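Local atomic coordinates of acetylxylan esterase / glucomannan deacetylase (Cellvibrio japonicus, PDB entry 2W9X), a protein that removes acetyl groups from plant cell wall polysaccharides, acting on acetylated xylan and, with a strong preference, on glucomannan. Residues L30-R35 with V46-S51; V55-A60 with G122-F127; R35-S40 with Y221-P226; D73-R78 with T115-T120. One frame throughout, in Å; residues are numbered along the deposited sequence.

Contact 1: residues L30-R35 with V46-S51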
# COMPACT_ATOMS: atom_id res chain seq x y z
N LEU B 30 29.57 -2.89 23.40
CA LEU B 30 29.20 -2.22 22.17
C LEU B 30 27.87 -2.75 21.63
O LEU B 30 27.39 -3.81 22.06
CB LEU B 30 30.34 -2.33 21.14
CG LEU B 30 30.40 -3.31 19.96
CD1 LEU B 30 31.81 -3.28 19.40
CD2 LEU B 30 30.01 -4.73 20.31
N HIS B 31 27.29 -1.98 20.71
CA HIS B 31 26.06 -2.31 20.01
C HIS B 31 26.37 -2.34 18.52
O HIS B 31 27.10 -1.49 18.01
CB HIS B 31 25.00 -1.24 20.31
CG HIS B 31 23.79 -1.32 19.42
ND1 HIS B 31 22.78 -2.25 19.61
CD2 HIS B 31 23.42 -0.58 18.35
CE1 HIS B 31 21.85 -2.07 18.69
NE2 HIS B 31 22.22 -1.07 17.91
N ILE B 32 25.82 -3.33 17.82
CA ILE B 32 26.08 -3.53 16.39
C ILE B 32 24.83 -3.32 15.55
O ILE B 32 23.76 -3.86 15.84
CB ILE B 32 26.62 -4.96 16.09
CG1 ILE B 32 27.89 -5.25 16.89
CG2 ILE B 32 26.86 -5.14 14.58
CD1 ILE B 32 27.93 -6.66 17.49
N GLY B 33 24.98 -2.50 14.51
CA GLY B 33 23.99 -2.43 13.45
C GLY B 33 24.46 -3.13 12.19
O GLY B 33 25.62 -2.98 11.78
N GLY B 34 23.57 -3.90 11.58
CA GLY B 34 23.90 -4.57 10.34
C GLY B 34 24.46 -5.96 10.58
O GLY B 34 24.79 -6.33 11.73
N ARG B 35 24.55 -6.72 9.49
CA ARG B 35 24.98 -8.11 9.53
C ARG B 35 26.48 -8.18 9.77
O ARG B 35 27.27 -7.62 9.02
CB ARG B 35 24.62 -8.82 8.22
CG ARG B 35 23.15 -9.10 8.08
CD ARG B 35 22.86 -9.74 6.75
NE ARG B 35 21.47 -10.16 6.66
CZ ARG B 35 20.94 -10.78 5.60
NH1 ARG B 35 21.70 -11.05 4.54
NH2 ARG B 35 19.67 -11.14 5.62
N VAL B 46 37.80 -9.85 20.35
CA VAL B 46 36.58 -10.21 19.64
C VAL B 46 36.65 -9.52 18.28
O VAL B 46 37.07 -8.36 18.19
CB VAL B 46 35.30 -9.79 20.41
CG1 VAL B 46 34.03 -10.08 19.59
CG2 VAL B 46 35.22 -10.49 21.73
N SER B 47 36.31 -10.26 17.22
CA SER B 47 36.38 -9.72 15.88
C SER B 47 35.02 -9.68 15.22
O SER B 47 34.26 -10.66 15.24
CB SER B 47 37.40 -10.47 15.03
OG SER B 47 36.92 -11.74 14.66
N TYR B 48 34.72 -8.52 14.64
CA TYR B 48 33.48 -8.30 13.93
C TYR B 48 33.84 -8.19 12.45
O TYR B 48 34.52 -7.24 12.05
CB TYR B 48 32.80 -7.03 14.45
CG TYR B 48 32.72 -6.96 15.96
CD1 TYR B 48 31.68 -7.58 16.66
CD2 TYR B 48 33.70 -6.31 16.71
CE1 TYR B 48 31.61 -7.53 18.07
CE2 TYR B 48 33.65 -6.26 18.10
CZ TYR B 48 32.59 -6.86 18.77
OH TYR B 48 32.55 -6.81 20.16
N THR B 49 33.43 -9.19 11.68
CA THR B 49 33.64 -9.21 10.21
C THR B 49 32.33 -8.88 9.49
O THR B 49 31.27 -9.39 9.84
CB THR B 49 34.23 -10.59 9.75
OG1 THR B 49 35.42 -10.87 10.51
CG2 THR B 49 34.60 -10.60 8.27
N TYR B 50 32.40 -8.00 8.48
CA TYR B 50 31.21 -7.51 7.76
C TYR B 50 31.47 -7.30 6.26
O TYR B 50 32.62 -7.15 5.85
CB TYR B 50 30.74 -6.18 8.39
CG TYR B 50 31.90 -5.30 8.73
CD1 TYR B 50 32.52 -5.39 9.99
CD2 TYR B 50 32.44 -4.43 7.78
CE1 TYR B 50 33.63 -4.60 10.30
CE2 TYR B 50 33.53 -3.64 8.07
CZ TYR B 50 34.13 -3.73 9.32
OH TYR B 50 35.21 -2.95 9.60
N SER B 51 30.41 -7.29 5.45
CA SER B 51 30.55 -6.98 4.02
C SER B 51 29.34 -6.26 3.41
O SER B 51 29.48 -5.50 2.44
CB SER B 51 30.87 -8.23 3.20
OG SER B 51 29.88 -9.21 3.40
O HOH W 1 28.14 -8.29 6.84
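L30 and I32 pack on the ring of Y48 in an apolar side-chain contact between two strands that lie in different sheets. Strand 31-33 pairs with strand 56-62 in one antiparallel sheet. Strand 47-50 lies in the other, between 37-39 and 122-128. The backbones stay well apart, with the CA atoms of I32 and Y48 9.1 Å from each other, and side chains bridge the gap. L30 and Y48 meet tip to tip. Both methyls of L30 come to the phenol end from the same side of the ring plane, CD1 toward CE2 and CD2 toward CE1, each 3.7 Å from Y48 CZ. I32 crosses the same ring obliquely, and its CD1 lies 3.8 Å from Y48 CE1. Y48 CG stands beside its own backbone N (chi1 -48°), and the ring lies between the two sheets, where it also meets F57. Further along, the chains come closer. R35 O lies 3.8 Å from Y50 CB. The Y50 ring leads away from the segment 30-35, and its OH bonds to D72. A water accepts a bond from S51 N at 2.8 Å. Its modelled distance to R35 O is very short, so that link is doubtful. Facing antiparallel sheets joined by aromatic and aliphatic side chains are typical of a beta-sandwich, here the galactose-binding-like N-terminal domain of family CE2 esterases.

Contact 2: residues V55-A60 with G122-F127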
# COMPACT_ATOMS: atom_id res chain seq x y z
N VAL B 55 27.00 -0.96 7.76
CA VAL B 55 27.24 -1.53 9.08
C VAL B 55 27.70 -0.43 10.05
O VAL B 55 28.35 0.53 9.64
CB VAL B 55 28.27 -2.71 8.98
CG1 VAL B 55 28.87 -3.06 10.31
CG2 VAL B 55 27.61 -3.94 8.37
N TYR B 56 27.32 -0.56 11.33
CA TYR B 56 27.76 0.40 12.35
C TYR B 56 27.98 -0.22 13.73
O TYR B 56 27.40 -1.27 14.06
CB TYR B 56 26.82 1.61 12.45
CG TYR B 56 25.37 1.29 12.78
CD1 TYR B 56 24.93 1.27 14.11
CD2 TYR B 56 24.45 1.03 11.77
CE1 TYR B 56 23.60 0.99 14.42
CE2 TYR B 56 23.11 0.75 12.06
CZ TYR B 56 22.69 0.73 13.39
OH TYR B 56 21.38 0.46 13.69
N PHE B 57 28.83 0.44 14.52
CA PHE B 57 29.15 0.04 15.89
C PHE B 57 29.03 1.25 16.82
O PHE B 57 29.52 2.35 16.49
CB PHE B 57 30.58 -0.53 15.97
CG PHE B 57 30.84 -1.66 15.01
CD1 PHE B 57 30.65 -2.99 15.41
CD2 PHE B 57 31.29 -1.40 13.72
CE1 PHE B 57 30.89 -4.03 14.52
CE2 PHE B 57 31.54 -2.45 12.83
CZ PHE B 57 31.33 -3.76 13.23
N GLU B 58 28.37 1.06 17.96
CA GLU B 58 28.15 2.14 18.92
C GLU B 58 28.66 1.77 20.29
O GLU B 58 28.62 0.59 20.69
CB GLU B 58 26.67 2.52 19.01
CG GLU B 58 26.16 3.28 17.78
CD GLU B 58 24.66 3.42 17.77
OE1 GLU B 58 24.19 4.57 17.83
OE2 GLU B 58 23.95 2.39 17.72
N THR B 59 29.15 2.78 21.01
CA THR B 59 29.52 2.63 22.42
C THR B 59 29.31 3.92 23.23
O THR B 59 29.10 5.00 22.65
CB THR B 59 30.95 2.08 22.60
OG1 THR B 59 31.09 1.58 23.93
CG2 THR B 59 32.02 3.14 22.36
N ALA B 60 29.36 3.80 24.56
CA ALA B 60 29.12 4.90 25.48
C ALA B 60 29.92 4.69 26.75
O ALA B 60 29.98 3.57 27.28
CB ALA B 60 27.63 5.03 25.80
N GLY B 122 35.68 -6.75 5.72
CA GLY B 122 36.53 -5.97 6.62
C GLY B 122 36.31 -6.39 8.06
O GLY B 122 35.27 -6.98 8.38
N ARG B 123 37.27 -6.11 8.93
CA ARG B 123 37.11 -6.43 10.34
C ARG B 123 37.27 -5.21 11.26
O ARG B 123 38.17 -4.38 11.07
CB ARG B 123 38.07 -7.55 10.77
CG ARG B 123 38.21 -8.69 9.75
CD ARG B 123 38.69 -9.99 10.38
NE ARG B 123 40.10 -9.95 10.76
CZ ARG B 123 40.55 -9.61 11.97
NH1 ARG B 123 39.69 -9.24 12.90
NH2 ARG B 123 41.86 -9.61 12.24
N PHE B 124 36.38 -5.12 12.24
CA PHE B 124 36.52 -4.19 13.35
C PHE B 124 36.80 -5.00 14.61
O PHE B 124 36.13 -6.01 14.87
CB PHE B 124 35.24 -3.36 13.52
CG PHE B 124 35.28 -2.38 14.66
CD1 PHE B 124 36.26 -1.39 14.72
CD2 PHE B 124 34.29 -2.40 15.64
CE1 PHE B 124 36.27 -0.47 15.78
CE2 PHE B 124 34.29 -1.48 16.69
CZ PHE B 124 35.28 -0.51 16.75
N LEU B 125 37.80 -4.56 15.38
CA LEU B 125 38.25 -5.28 16.56
C LEU B 125 37.87 -4.63 17.90
O LEU B 125 38.36 -5.04 18.95
CB LEU B 125 39.77 -5.53 16.50
CG LEU B 125 40.33 -6.40 15.38
CD1 LEU B 125 41.82 -6.66 15.59
CD2 LEU B 125 39.60 -7.71 15.36
N GLY B 126 37.02 -3.60 17.87
CA GLY B 126 36.46 -3.05 19.11
C GLY B 126 36.89 -1.66 19.56
O GLY B 126 37.81 -1.06 18.99
N PHE B 127 36.20 -1.19 20.61
CA PHE B 127 36.47 0.09 21.28
C PHE B 127 37.24 -0.14 22.58
O PHE B 127 36.69 -0.71 23.53
CB PHE B 127 35.15 0.79 21.63
CG PHE B 127 34.29 1.15 20.43
CD1 PHE B 127 34.58 2.28 19.67
CD2 PHE B 127 33.18 0.39 20.11
CE1 PHE B 127 33.79 2.62 18.57
CE2 PHE B 127 32.37 0.73 19.02
CZ PHE B 127 32.68 1.85 18.25
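F124 and F127 of strand 122-128 pack against F57 and T59 of strand 56-62 in the core of the N-terminal beta-sandwich. The two strands belong to different sheets. They run nearly parallel, at 18°, with axes 8.4 Å apart at closest. F124 comes first. Its CG is anti to the backbone N (chi1 179°). Its CD2 sits over the centre of the F57 ring, 3.5 Å above the plane. The two side chains slide past each other in opposite directions, and their ring planes are inclined at 42°. F124 CB makes a CH-pi contact with the same F57 ring, 4.2 Å from its centroid. Next, L125 and G126 break the regular strand alternation. At the backbone angles of G126 a CB would jam against the carbonyl O of L125, which calls for glycine. The N of G126 lies over the centre of the F124 ring. After this break F127 points into the core, as F124 does. The F127 ring is held between two groups. F124 CZ lies over the centre of one face. L68 and residues of strand 108-113 close in around the two phenylalanines. F57 also touches the F127 ring, with its CB 3.8 Å from F127 CE2. The OG1 of T59 bonds elsewhere, to P29 O. On the face opposite F124 CZ, T59 CG2 makes a CH-pi contact 3.7 Å from the F127 centroid, displaced somewhat toward the rim.

Contact 3: residues R35-S40 with Y221-P226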
# COMPACT_ATOMS: atom_id res chain seq x y z
N ARG B 35 24.55 -6.72 9.49
CA ARG B 35 24.98 -8.11 9.53
C ARG B 35 26.48 -8.18 9.77
O ARG B 35 27.27 -7.62 9.02
CB ARG B 35 24.62 -8.82 8.22
CG ARG B 35 23.15 -9.10 8.08
CD ARG B 35 22.86 -9.74 6.75
NE ARG B 35 21.47 -10.16 6.66
CZ ARG B 35 20.94 -10.78 5.60
NH1 ARG B 35 21.70 -11.05 4.54
NH2 ARG B 35 19.67 -11.14 5.62
N VAL B 36 26.85 -8.87 10.84
CA VAL B 36 28.23 -8.97 11.27
C VAL B 36 28.48 -10.39 11.74
O VAL B 36 27.68 -10.96 12.48
CB VAL B 36 28.52 -7.95 12.41
CG1 VAL B 36 29.78 -8.30 13.14
CG2 VAL B 36 28.63 -6.53 11.87
N LEU B 37 29.58 -10.97 11.27
CA LEU B 37 30.06 -12.25 11.76
C LEU B 37 30.91 -11.96 13.00
O LEU B 37 32.00 -11.37 12.90
CB LEU B 37 30.92 -12.94 10.69
CG LEU B 37 30.98 -14.48 10.56
CD1 LEU B 37 32.38 -14.91 10.13
CD2 LEU B 37 30.54 -15.24 11.82
N VAL B 38 30.39 -12.33 14.18
CA VAL B 38 31.13 -12.15 15.44
C VAL B 38 31.90 -13.42 15.79
O VAL B 38 31.31 -14.50 15.91
CB VAL B 38 30.21 -11.69 16.62
CG1 VAL B 38 29.43 -10.42 16.26
CG2 VAL B 38 29.23 -12.79 17.04
N GLU B 39 33.21 -13.30 15.91
CA GLU B 39 34.04 -14.45 16.26
C GLU B 39 34.83 -14.18 17.54
O GLU B 39 35.19 -13.04 17.82
CB GLU B 39 34.97 -14.82 15.10
CG GLU B 39 34.22 -15.39 13.92
CD GLU B 39 35.11 -15.68 12.74
OE1 GLU B 39 35.69 -14.73 12.17
OE2 GLU B 39 35.21 -16.87 12.37
N SER B 40 35.09 -15.23 18.30
CA SER B 40 35.81 -15.07 19.55
C SER B 40 37.03 -15.99 19.62
O SER B 40 37.08 -16.86 20.49
CB SER B 40 34.87 -15.30 20.73
OG SER B 40 34.39 -16.64 20.78
N TYR B 221 22.95 -14.91 3.33
CA TYR B 221 24.28 -15.03 3.93
C TYR B 221 24.76 -13.78 4.66
O TYR B 221 24.49 -12.65 4.24
CB TYR B 221 25.30 -15.51 2.89
CG TYR B 221 24.90 -16.84 2.29
CD1 TYR B 221 25.10 -18.04 2.99
CD2 TYR B 221 24.28 -16.89 1.04
CE1 TYR B 221 24.71 -19.26 2.44
CE2 TYR B 221 23.89 -18.11 0.48
CZ TYR B 221 24.11 -19.29 1.19
OH TYR B 221 23.72 -20.49 0.64
N THR B 222 25.45 -14.03 5.77
CA THR B 222 26.04 -13.00 6.64
C THR B 222 27.04 -12.14 5.88
O THR B 222 27.16 -10.92 6.13
CB THR B 222 26.74 -13.67 7.85
OG1 THR B 222 25.78 -14.44 8.57
CG2 THR B 222 27.35 -12.64 8.81
N LEU B 223 27.77 -12.78 4.97
CA LEU B 223 28.80 -12.11 4.20
C LEU B 223 28.66 -12.36 2.71
O LEU B 223 27.70 -12.99 2.26
CB LEU B 223 30.20 -12.55 4.66
CG LEU B 223 30.56 -12.36 6.13
CD1 LEU B 223 31.90 -13.00 6.43
CD2 LEU B 223 30.55 -10.88 6.50
N ASN B 224 29.65 -11.86 1.98
CA ASN B 224 29.71 -11.89 0.52
C ASN B 224 30.02 -13.28 -0.01
O ASN B 224 30.39 -13.43 -1.18
CB ASN B 224 30.78 -10.90 0.04
CG ASN B 224 32.19 -11.32 0.45
OD1 ASN B 224 32.92 -11.95 -0.34
ND2 ASN B 224 32.56 -11.02 1.69
N ASN B 225 29.87 -14.30 0.84
CA ASN B 225 30.16 -15.70 0.51
C ASN B 225 29.16 -16.69 1.13
O ASN B 225 28.56 -16.39 2.17
CB ASN B 225 31.61 -16.07 0.88
CG ASN B 225 31.91 -15.86 2.36
OD1 ASN B 225 31.41 -16.58 3.22
ND2 ASN B 225 32.76 -14.88 2.65
N PRO B 226 28.98 -17.88 0.51
CA PRO B 226 28.02 -18.92 0.94
C PRO B 226 28.35 -19.65 2.24
O PRO B 226 27.66 -20.60 2.59
CB PRO B 226 28.07 -19.95 -0.21
CG PRO B 226 28.75 -19.27 -1.34
CD PRO B 226 29.69 -18.29 -0.72
O HOH W 1 28.14 -8.29 6.84
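L37 and T222 meet where the N-terminal beta-sandwich joins the SGNH (GDSL-type) hydrolase domain. Segment 35-40 leads into strand 37-39, an outer strand of its sheet. Segment 221-226 is an irregular loop after helix 215-218. The closest CA pair is R35 with T222, 5.8 Å apart. Four side chains set the packing. T222 turns its methyl to the sandwich: CG2 is anti to its own backbone N and presses on the V36-L37 peptide, 3.7 Å from L37 N. The same methyl lies 4.0 Å from L37 CB, so it touches both the backbone and the CB of L37. L37 and L223 cross at about a right angle. They touch through one methyl each, which makes this a light contact. R35 also points toward the loop and runs alongside its start, near Y221 and T222. Its chain is extended from CG to NE, which carries the guanidinium well beyond the backbone. There NH1 bonds to Y219 O, and the group makes cation-pi contacts with Y219 and W52. W52 ties in the loop as well, since its NE1 bonds to Y221 O. The aliphatic root of R35 touches the loop too, with CB 3.9 Å from T222 O. Within the loop, the Y221 ring carries P226 CA over one face, toward the rim. S51 touches L223 and N224 beside this seam. A water near R35 O donates a bond to T222 O at 2.9 Å.

Contact 4: residues D73-R78 with T115-T120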
# COMPACT_ATOMS: atom_id res chain seq x y z
N ASP B 73 41.27 -2.63 5.36
CA ASP B 73 41.82 -1.79 4.30
C ASP B 73 40.88 -1.73 3.09
O ASP B 73 41.30 -1.42 1.97
CB ASP B 73 43.22 -2.28 3.88
CG ASP B 73 43.19 -3.62 3.13
OD1 ASP B 73 42.14 -4.31 3.16
OD2 ASP B 73 44.22 -3.98 2.52
N GLN B 74 39.60 -2.04 3.31
CA GLN B 74 38.63 -2.13 2.23
C GLN B 74 37.62 -0.99 2.24
O GLN B 74 37.10 -0.63 1.20
CB GLN B 74 37.87 -3.47 2.33
CG GLN B 74 38.73 -4.71 2.06
CD GLN B 74 39.27 -4.72 0.65
OE1 GLN B 74 38.51 -4.65 -0.32
NE2 GLN B 74 40.58 -4.81 0.52
N ASN B 75 37.34 -0.44 3.42
CA ASN B 75 36.28 0.55 3.59
C ASN B 75 36.75 1.95 3.96
O ASN B 75 37.81 2.14 4.55
CB ASN B 75 35.31 0.07 4.67
CG ASN B 75 34.54 -1.14 4.24
OD1 ASN B 75 34.76 -2.25 4.76
ND2 ASN B 75 33.65 -0.96 3.28
N ILE B 76 35.92 2.93 3.60
CA ILE B 76 35.97 4.25 4.22
C ILE B 76 34.90 4.24 5.31
O ILE B 76 33.82 3.66 5.11
CB ILE B 76 35.71 5.41 3.21
CG1 ILE B 76 36.57 5.26 1.94
CG2 ILE B 76 35.95 6.77 3.87
CD1 ILE B 76 36.26 6.29 0.82
N PHE B 77 35.21 4.86 6.44
CA PHE B 77 34.29 4.96 7.57
C PHE B 77 34.13 6.41 7.94
O PHE B 77 35.00 7.23 7.65
CB PHE B 77 34.88 4.28 8.83
CG PHE B 77 35.08 2.80 8.70
CD1 PHE B 77 34.09 1.92 9.13
CD2 PHE B 77 36.27 2.29 8.19
CE1 PHE B 77 34.28 0.53 9.02
CE2 PHE B 77 36.47 0.92 8.09
CZ PHE B 77 35.47 0.04 8.51
N ARG B 78 33.03 6.73 8.61
CA ARG B 78 33.01 7.93 9.42
C ARG B 78 32.81 7.62 10.90
O ARG B 78 32.17 6.62 11.27
CB ARG B 78 32.03 8.99 8.88
CG ARG B 78 30.57 8.65 9.03
CD ARG B 78 29.68 9.60 8.23
NE ARG B 78 28.28 9.33 8.57
CZ ARG B 78 27.23 9.97 8.06
NH1 ARG B 78 26.02 9.63 8.47
NH2 ARG B 78 27.39 10.93 7.16
N THR B 115 31.26 2.72 2.51
CA THR B 115 31.50 2.19 1.18
C THR B 115 30.92 0.78 0.98
O THR B 115 30.51 0.12 1.93
CB THR B 115 33.01 2.16 0.89
OG1 THR B 115 33.69 1.60 2.01
CG2 THR B 115 33.54 3.58 0.62
N GLU B 116 30.87 0.35 -0.28
CA GLU B 116 30.38 -0.96 -0.64
C GLU B 116 31.55 -1.87 -0.98
O GLU B 116 32.49 -1.45 -1.67
CB GLU B 116 29.44 -0.89 -1.85
CG GLU B 116 28.88 -2.25 -2.25
CD GLU B 116 27.92 -2.21 -3.41
OE1 GLU B 116 28.06 -1.36 -4.32
OE2 GLU B 116 27.01 -3.06 -3.43
N THR B 117 31.46 -3.11 -0.49
CA THR B 117 32.43 -4.17 -0.74
C THR B 117 31.66 -5.40 -1.23
O THR B 117 31.04 -6.10 -0.42
CB THR B 117 33.19 -4.56 0.56
OG1 THR B 117 32.24 -4.78 1.62
CG2 THR B 117 34.19 -3.48 0.99
N GLN B 118 31.68 -5.64 -2.54
CA GLN B 118 30.95 -6.78 -3.11
C GLN B 118 31.74 -8.08 -3.14
O GLN B 118 31.16 -9.17 -3.18
CB GLN B 118 30.42 -6.44 -4.51
CG GLN B 118 29.29 -5.41 -4.48
CD GLN B 118 28.77 -5.06 -5.86
OE1 GLN B 118 29.48 -4.44 -6.66
NE2 GLN B 118 27.52 -5.42 -6.14
N SER B 119 33.06 -7.96 -3.12
CA SER B 119 33.92 -9.13 -3.29
C SER B 119 34.93 -9.30 -2.16
O SER B 119 35.80 -10.17 -2.25
CB SER B 119 34.61 -9.09 -4.65
OG SER B 119 35.25 -7.84 -4.84
N THR B 120 34.80 -8.49 -1.11
CA THR B 120 35.71 -8.59 0.05
C THR B 120 34.98 -8.33 1.38
O THR B 120 33.79 -7.98 1.40
CB THR B 120 36.88 -7.60 -0.04
OG1 THR B 120 36.37 -6.27 0.03
CG2 THR B 120 37.69 -7.77 -1.33
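Q74 and T120 share a side-chain hydrogen bond, T120 OG1 to Q74 OE1 at 2.7 Å. The hydroxyl donates from above the plane of the amide carbonyl, 40° out of it, and the C=O...donor angle is 111°. The two side chains cross at about a right angle. The Q74 chain is bent at chi2, which swings CD away from an extended course. Two residues on, I76 N donates to T115 OG1, at the start of the other segment, 3.0 Å away, with an N-H...O angle of 152°. T115 OG1 accepts from this strand amide, while its methyl CG2 packs on I76 CG1 at 3.7 Å. Between these bonds T117 CG2 lies 3.9 Å from Q74 CB. A second shell fixes the pieces. Q74 NE2 donates to D73 OD1 at 3.1 Å; together with the T120 bond on OE1 this restrains the amide rotation. D72 OD1 accepts from Q74 N and N75 N, an Asx turn. K113 NZ holds T115 O and T117 OG1. The contact joins the start of strand 76-81 to the loop between strands 108-113 and 122-128. Strand 87-93 flanks I76, and F171 of helix 167-173 packs on both I76 and T115.

Contacts 1 and 2 are two parts of one sandwich core, with centres 6 Å apart. G33 N probably bonds to Y56 O (2.8 Å) in one sheet, and Y48 O to F124 N (2.8 Å) in the other. Contact 3 lies 9 Å from contact 1 between centres. It shares R35 with it and extends its sheet, with T49 O 2.7 Å from L37 N. The centre of contact 4 is about 14 Å from the centres of contacts 1 and 2. All four are away from the catalytic residues. From contact 4, however, E116 and Q118 bond to S198, next to G199, a probable transition-state stabiliser. A glycerol, probably from crystallisation, binds Q118 there.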